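Local coordinates for hypothetical dTDP-4-dehydrorhamnose 3,5-epimerase (Sulfolobus tokodaii, PDB 2B9U), which probably catalyses the 3,5-epimerization of dTDP-4-dehydro-6-deoxyglucose to dTDP-4-dehydrorhamnose, a step in dTDP-L-rhamnose biosynthesis, at residues 81-85 and 149-153; 144-149 and 166-172. All blocks are in the same frame, centred on the assembly; numbering follows the deposited sequence.

Contact 1 (81-85 and 149-153); sequences LDVAV and YIDWP
Val83 and Trp152 meet head-on where a loop crosses one face of a jelly-roll sheet of the cupin type. Strand 79-86 is an inner strand of that sheet, between 97-103 and 116-122. The loop 149-153 runs antiparallel to it, but no hydrogen bond joins the two segments. Leu81, Val83 and Val85 point to the loop; Asp82 and Ala84 point the other way, and Asp82 OD1 hydrogen-bonds His118 NE2 there.

The indole of Trp152 comes in with its six-membered ring first. Val83 CG2 sits 3.5 Å from Trp152 CH2, at an oblique slant to the ring. The other methyl of Val83, CG1, lies anti to its backbone N (chi1 -177°) and turns to the loop isoleucine, 3.7 Å from Ile150 CD1. Ile150 and Val83 pass alongside in opposite senses. Ile150 also covers one indole face, with CG2 3.5 Å above the plane and over the centre. This methyl, together with the hydrogen bond from Trp152 NE1 to Tyr147 O, should fix the turn of the indole.

At one end Leu81 CD2 rests 3.8 Å from Pro153 CD. At the other, Val85 CG1 lies 3.9 Å from Tyr149 CE2, and the phenol reaches on to hydrogen-bond Gly95 O. The carbonyl of Leu81 also touches the indole: O lies near the ring plane, at its edge, 3.6 Å from Trp152 CZ3.

Contact 2 (144-149 and 166-172); sequences CISYSY and CPSLEKA
Leu169 packs at a slant against the ring of Tyr149. Its CD2 methyl is 3.5 Å from Tyr149 CE1 and also touches CZ and OH. Its CB sits near CD1 and CE1 of the same ring. The Leu169 side chain forks here. The other methyl, CD1, turns to Ile145 and lies 4.1 Å from Ile145 CD1; the two side chains lie alongside each other with their ends heading the same direction. An alanine in place of Tyr149 would probably leave Leu169 CD2 without its aromatic partner and Gly95 O without the phenol hydroxyl.

In Ile145, CG1 stands between the backbone N and the carbonyl carbon (chi1 62°). CG2 is thereby left anti to the carbonyl carbon and presses on Ala172 CB at 3.4 Å, a tight carbon pair. Ile145 also packs on Leu60, Tyr62 and Val85 of the sheet.

Backbone contacts tie the two segments beside it. Ser146 N donates to Pro167 O at 2.9 Å, from well above the carbonyl plane, with a bent N-H...O angle of 142°. The same oxygen takes a CH...O contact from Ile145 CA at 3.2 Å. The Pro167 ring lies against Cys144 O through CG and CD. On the more open side, Ser146 OG and Ser148 OG share a hydrogen bond of 2.6 Å.

Cys144 SG and Cys166 SG are covalently joined at 2.0 Å, with an S-S torsion of -98°. Cys144 ends strand 142-144, the outermost of its sheet within this chain, and Cys166 follows helix 161-164. The bond is thus a disulfide that closes a loop, linking the C-terminal segment to the edge strand of the jelly-roll sheet within this chain.

Both contacts are partly buried, but contact 1 lies nearer the middle of the chain, its centre about 11 Å from the chain's centre against about 17 Å for contact 2. Contact 1 packs a loop on an inner strand through apolar side chains. Contact 2 joins two loops beyond the sheet edge and adds a covalent bond and a backbone hydrogen bond to its packing. Tyr149 belongs to both. Val85 CG1 also lies 4.0 Å from Ile145 CD1, so the apolar layer runs on from one contact to the other. The 3-10 turn at 147-149 leads the chain from contact 2 into contact 1.

Contact 1 (81-85 and 149-153)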
loop_
_atom_site.group_PDB
_atom_site.type_symbol
_atom_site.label_atom_id
_atom_site.label_comp_id
_atom_site.label_asym_id
_atom_site.label_seq_id
_atom_site.Cartn_x
_atom_site.Cartn_y
_atom_site.Cartn_z
ATOM N N LEU A 81 -2.040 -4.812 17.478
ATOM C CA LEU A 81 -2.766 -3.902 18.345
ATOM C C LEU A 81 -2.151 -2.547 18.079
ATOM O O LEU A 81 -1.026 -2.292 18.466
ATOM C CB LEU A 81 -2.621 -4.265 19.833
ATOM C CG LEU A 81 -3.304 -3.291 20.825
ATOM C CD1 LEU A 81 -4.824 -3.225 20.591
ATOM C CD2 LEU A 81 -2.982 -3.672 22.276
ATOM N N ASP A 82 -2.904 -1.696 17.407
ATOM C CA ASP A 82 -2.432 -0.404 16.980
ATOM C C ASP A 82 -2.863 0.689 17.953
ATOM O O ASP A 82 -3.996 0.678 18.443
ATOM C CB ASP A 82 -2.990 -0.103 15.602
ATOM C CG ASP A 82 -2.185 0.918 14.891
ATOM O OD1 ASP A 82 -0.978 0.668 14.716
ATOM O OD2 ASP A 82 -2.746 1.970 14.542
ATOM N N VAL A 83 -1.957 1.620 18.242
ATOM C CA VAL A 83 -2.211 2.652 19.249
ATOM C C VAL A 83 -1.819 4.037 18.723
ATOM O O VAL A 83 -0.818 4.175 18.006
ATOM C CB VAL A 83 -1.432 2.369 20.568
ATOM C CG1 VAL A 83 -1.757 3.403 21.623
ATOM C CG2 VAL A 83 -1.728 0.967 21.090
ATOM N N ALA A 84 -2.628 5.047 19.058
ATOM C CA ALA A 84 -2.328 6.456 18.780
ATOM C C ALA A 84 -2.461 7.239 20.071
ATOM O O ALA A 84 -3.481 7.134 20.733
ATOM C CB ALA A 84 -3.298 6.996 17.770
ATOM N N VAL A 85 -1.460 8.047 20.404
ATOM C CA VAL A 85 -1.429 8.775 21.675
ATOM C C VAL A 85 -1.390 10.279 21.417
ATOM O O VAL A 85 -0.497 10.754 20.702
ATOM C CB VAL A 85 -0.192 8.369 22.535
ATOM C CG1 VAL A 85 -0.182 9.130 23.863
ATOM C CG2 VAL A 85 -0.178 6.854 22.800
ATOM N N TYR A 149 4.448 3.327 27.959
ATOM C CA TYR A 149 3.265 4.128 28.244
ATOM C C TYR A 149 2.005 3.281 28.145
ATOM O O TYR A 149 0.993 3.582 28.765
ATOM C CB TYR A 149 3.188 5.300 27.278
ATOM C CG TYR A 149 2.151 6.318 27.659
ATOM C CD1 TYR A 149 2.352 7.178 28.745
ATOM C CD2 TYR A 149 0.960 6.425 26.935
ATOM C CE1 TYR A 149 1.393 8.105 29.100
ATOM C CE2 TYR A 149 0.002 7.356 27.278
ATOM C CZ TYR A 149 0.225 8.191 28.357
ATOM O OH TYR A 149 -0.725 9.114 28.681
ATOM N N ILE A 150 2.109 2.195 27.382
ATOM C CA ILE A 150 0.995 1.352 27.013
ATOM C C ILE A 150 1.192 -0.015 27.626
ATOM O O ILE A 150 2.322 -0.495 27.757
ATOM C CB ILE A 150 0.904 1.232 25.452
ATOM C CG1 ILE A 150 0.620 2.607 24.808
ATOM C CG2 ILE A 150 -0.112 0.181 25.017
ATOM C CD1 ILE A 150 -0.748 3.231 25.165
ATOM N N ASP A 151 0.081 -0.649 27.991
ATOM C CA ASP A 151 0.089 -2.012 28.486
ATOM C C ASP A 151 -0.192 -2.927 27.289
ATOM O O ASP A 151 -1.301 -2.972 26.772
ATOM C CB ASP A 151 -0.971 -2.144 29.601
ATOM C CG ASP A 151 -0.970 -3.505 30.277
ATOM O OD1 ASP A 151 0.025 -4.248 30.189
ATOM O OD2 ASP A 151 -1.986 -3.835 30.912
ATOM N N TRP A 152 0.852 -3.609 26.823
ATOM C CA TRP A 152 0.815 -4.465 25.639
ATOM C C TRP A 152 0.503 -5.898 26.061
ATOM O O TRP A 152 0.943 -6.320 27.131
ATOM C CB TRP A 152 2.176 -4.425 24.932
ATOM C CG TRP A 152 2.593 -3.033 24.466
ATOM C CD1 TRP A 152 3.553 -2.232 25.019
ATOM C CD2 TRP A 152 2.051 -2.300 23.363
ATOM N NE1 TRP A 152 3.639 -1.048 24.337
ATOM C CE2 TRP A 152 2.736 -1.062 23.306
ATOM C CE3 TRP A 152 1.058 -2.570 22.411
ATOM C CZ2 TRP A 152 2.462 -0.097 22.332
ATOM C CZ3 TRP A 152 0.786 -1.606 21.444
ATOM C CH2 TRP A 152 1.482 -0.382 21.417
ATOM N N PRO A 153 -0.253 -6.648 25.231
ATOM C CA PRO A 153 -0.674 -8.007 25.646
ATOM C C PRO A 153 0.398 -9.110 25.602
ATOM O O PRO A 153 0.330 -10.060 26.390
ATOM C CB PRO A 153 -1.837 -8.329 24.697
ATOM C CG PRO A 153 -1.588 -7.489 23.489
ATOM C CD PRO A 153 -0.788 -6.275 23.909
#

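Contact 2 (144-149 and 166-172)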
loop_
_atom_site.group_PDB
_atom_site.type_symbol
_atom_site.label_atom_id
_atom_site.label_comp_id
_atom_site.label_asym_id
_atom_site.label_seq_id
_atom_site.Cartn_x
_atom_site.Cartn_y
_atom_site.Cartn_z
ATOM N N CYS A 144 9.957 10.491 19.716
ATOM C CA CYS A 144 9.163 9.388 20.225
ATOM C C CYS A 144 8.915 9.482 21.720
ATOM O O CYS A 144 9.630 10.194 22.445
ATOM C CB CYS A 144 9.805 8.033 19.875
ATOM S SG CYS A 144 11.486 7.841 20.482
ATOM N N ILE A 145 7.883 8.774 22.168
ATOM C CA ILE A 145 7.635 8.549 23.590
ATOM C C ILE A 145 7.650 7.044 23.824
ATOM O O ILE A 145 7.359 6.277 22.909
ATOM C CB ILE A 145 6.317 9.206 24.080
ATOM C CG1 ILE A 145 5.094 8.607 23.364
ATOM C CG2 ILE A 145 6.376 10.736 23.871
ATOM C CD1 ILE A 145 3.782 8.791 24.091
ATOM N N SER A 146 8.001 6.629 25.039
ATOM C CA SER A 146 8.213 5.222 25.363
ATOM C C SER A 146 6.982 4.337 25.150
ATOM O O SER A 146 5.852 4.706 25.531
ATOM C CB SER A 146 8.727 5.087 26.808
ATOM O OG SER A 146 8.863 3.729 27.201
ATOM N N TYR A 147 7.232 3.173 24.545
ATOM C CA TYR A 147 6.270 2.077 24.398
ATOM C C TYR A 147 5.640 1.698 25.755
ATOM O O TYR A 147 4.506 1.238 25.806
ATOM C CB TYR A 147 6.992 0.840 23.815
ATOM C CG TYR A 147 7.720 0.097 24.909
ATOM C CD1 TYR A 147 8.926 0.585 25.410
ATOM C CD2 TYR A 147 7.162 -1.039 25.509
ATOM C CE1 TYR A 147 9.589 -0.055 26.456
ATOM C CE2 TYR A 147 7.815 -1.690 26.570
ATOM C CZ TYR A 147 9.032 -1.176 27.038
ATOM O OH TYR A 147 9.699 -1.776 28.084
ATOM N N SER A 148 6.411 1.846 26.838
ATOM C CA SER A 148 5.988 1.467 28.196
ATOM C C SER A 148 4.802 2.285 28.706
ATOM O O SER A 148 4.239 1.989 29.763
ATOM C CB SER A 148 7.143 1.606 29.184
ATOM O OG SER A 148 7.571 2.955 29.318
ATOM N N TYR A 149 4.448 3.327 27.959
ATOM C CA TYR A 149 3.265 4.128 28.244
ATOM C C TYR A 149 2.005 3.281 28.145
ATOM O O TYR A 149 0.993 3.582 28.765
ATOM C CB TYR A 149 3.188 5.300 27.278
ATOM C CG TYR A 149 2.151 6.318 27.659
ATOM C CD1 TYR A 149 2.352 7.178 28.745
ATOM C CD2 TYR A 149 0.960 6.425 26.935
ATOM C CE1 TYR A 149 1.393 8.105 29.100
ATOM C CE2 TYR A 149 0.002 7.356 27.278
ATOM C CZ TYR A 149 0.225 8.191 28.357
ATOM O OH TYR A 149 -0.725 9.114 28.681
ATOM N N CYS A 166 13.549 5.929 23.883
ATOM C CA CYS A 166 12.468 6.906 23.843
ATOM C C CYS A 166 12.108 7.372 25.272
ATOM O O CYS A 166 11.998 6.552 26.187
ATOM C CB CYS A 166 11.242 6.317 23.111
ATOM S SG CYS A 166 11.485 5.988 21.311
ATOM N N PRO A 167 12.001 8.695 25.483
ATOM C CA PRO A 167 11.625 9.249 26.794
ATOM C C PRO A 167 10.174 8.975 27.181
ATOM O O PRO A 167 9.312 8.842 26.306
ATOM C CB PRO A 167 11.814 10.758 26.600
ATOM C CG PRO A 167 11.679 10.964 25.104
ATOM C CD PRO A 167 12.289 9.747 24.495
ATOM N N SER A 168 9.898 8.913 28.480
ATOM C CA SER A 168 8.517 8.835 28.949
ATOM C C SER A 168 7.733 10.069 28.488
ATOM O O SER A 168 8.321 11.106 28.159
ATOM C CB SER A 168 8.465 8.700 30.472
ATOM O OG SER A 168 8.979 9.862 31.098
ATOM N N LEU A 169 6.413 9.952 28.447
ATOM C CA LEU A 169 5.560 11.063 28.025
ATOM C C LEU A 169 5.899 12.407 28.689
ATOM O O LEU A 169 6.021 13.426 28.002
ATOM C CB LEU A 169 4.085 10.733 28.246
ATOM C CG LEU A 169 3.137 11.844 27.789
ATOM C CD1 LEU A 169 3.330 12.153 26.307
ATOM C CD2 LEU A 169 1.719 11.459 28.079
ATOM N N GLU A 170 6.062 12.402 30.013
ATOM C CA GLU A 170 6.291 13.650 30.757
ATOM C C GLU A 170 7.671 14.285 30.554
ATOM O O GLU A 170 7.869 15.461 30.887
ATOM C CB GLU A 170 5.974 13.473 32.246
ATOM C CG GLU A 170 4.544 13.867 32.626
ATOM C CD GLU A 170 3.500 12.814 32.261
ATOM O OE1 GLU A 170 3.746 11.620 32.524
ATOM O OE2 GLU A 170 2.419 13.186 31.733
ATOM N N LYS A 171 8.608 13.520 29.987
ATOM C CA LYS A 171 9.941 14.036 29.650
ATOM C C LYS A 171 10.074 14.482 28.182
ATOM O O LYS A 171 10.794 15.438 27.873
ATOM C CB LYS A 171 11.022 13.001 29.981
ATOM C CG LYS A 171 11.154 12.660 31.467
ATOM C CD LYS A 171 11.900 13.740 32.257
ATOM C CE LYS A 171 12.457 13.187 33.567
ATOM N NZ LYS A 171 13.753 12.447 33.393
ATOM N N ALA A 172 9.359 13.797 27.293
ATOM C CA ALA A 172 9.454 13.995 25.845
ATOM C C ALA A 172 9.219 15.426 25.351
ATOM O O ALA A 172 8.491 16.205 25.976
ATOM C CB ALA A 172 8.493 13.056 25.146
HETATM O O HOH W 1 11.590 4.084 25.963
#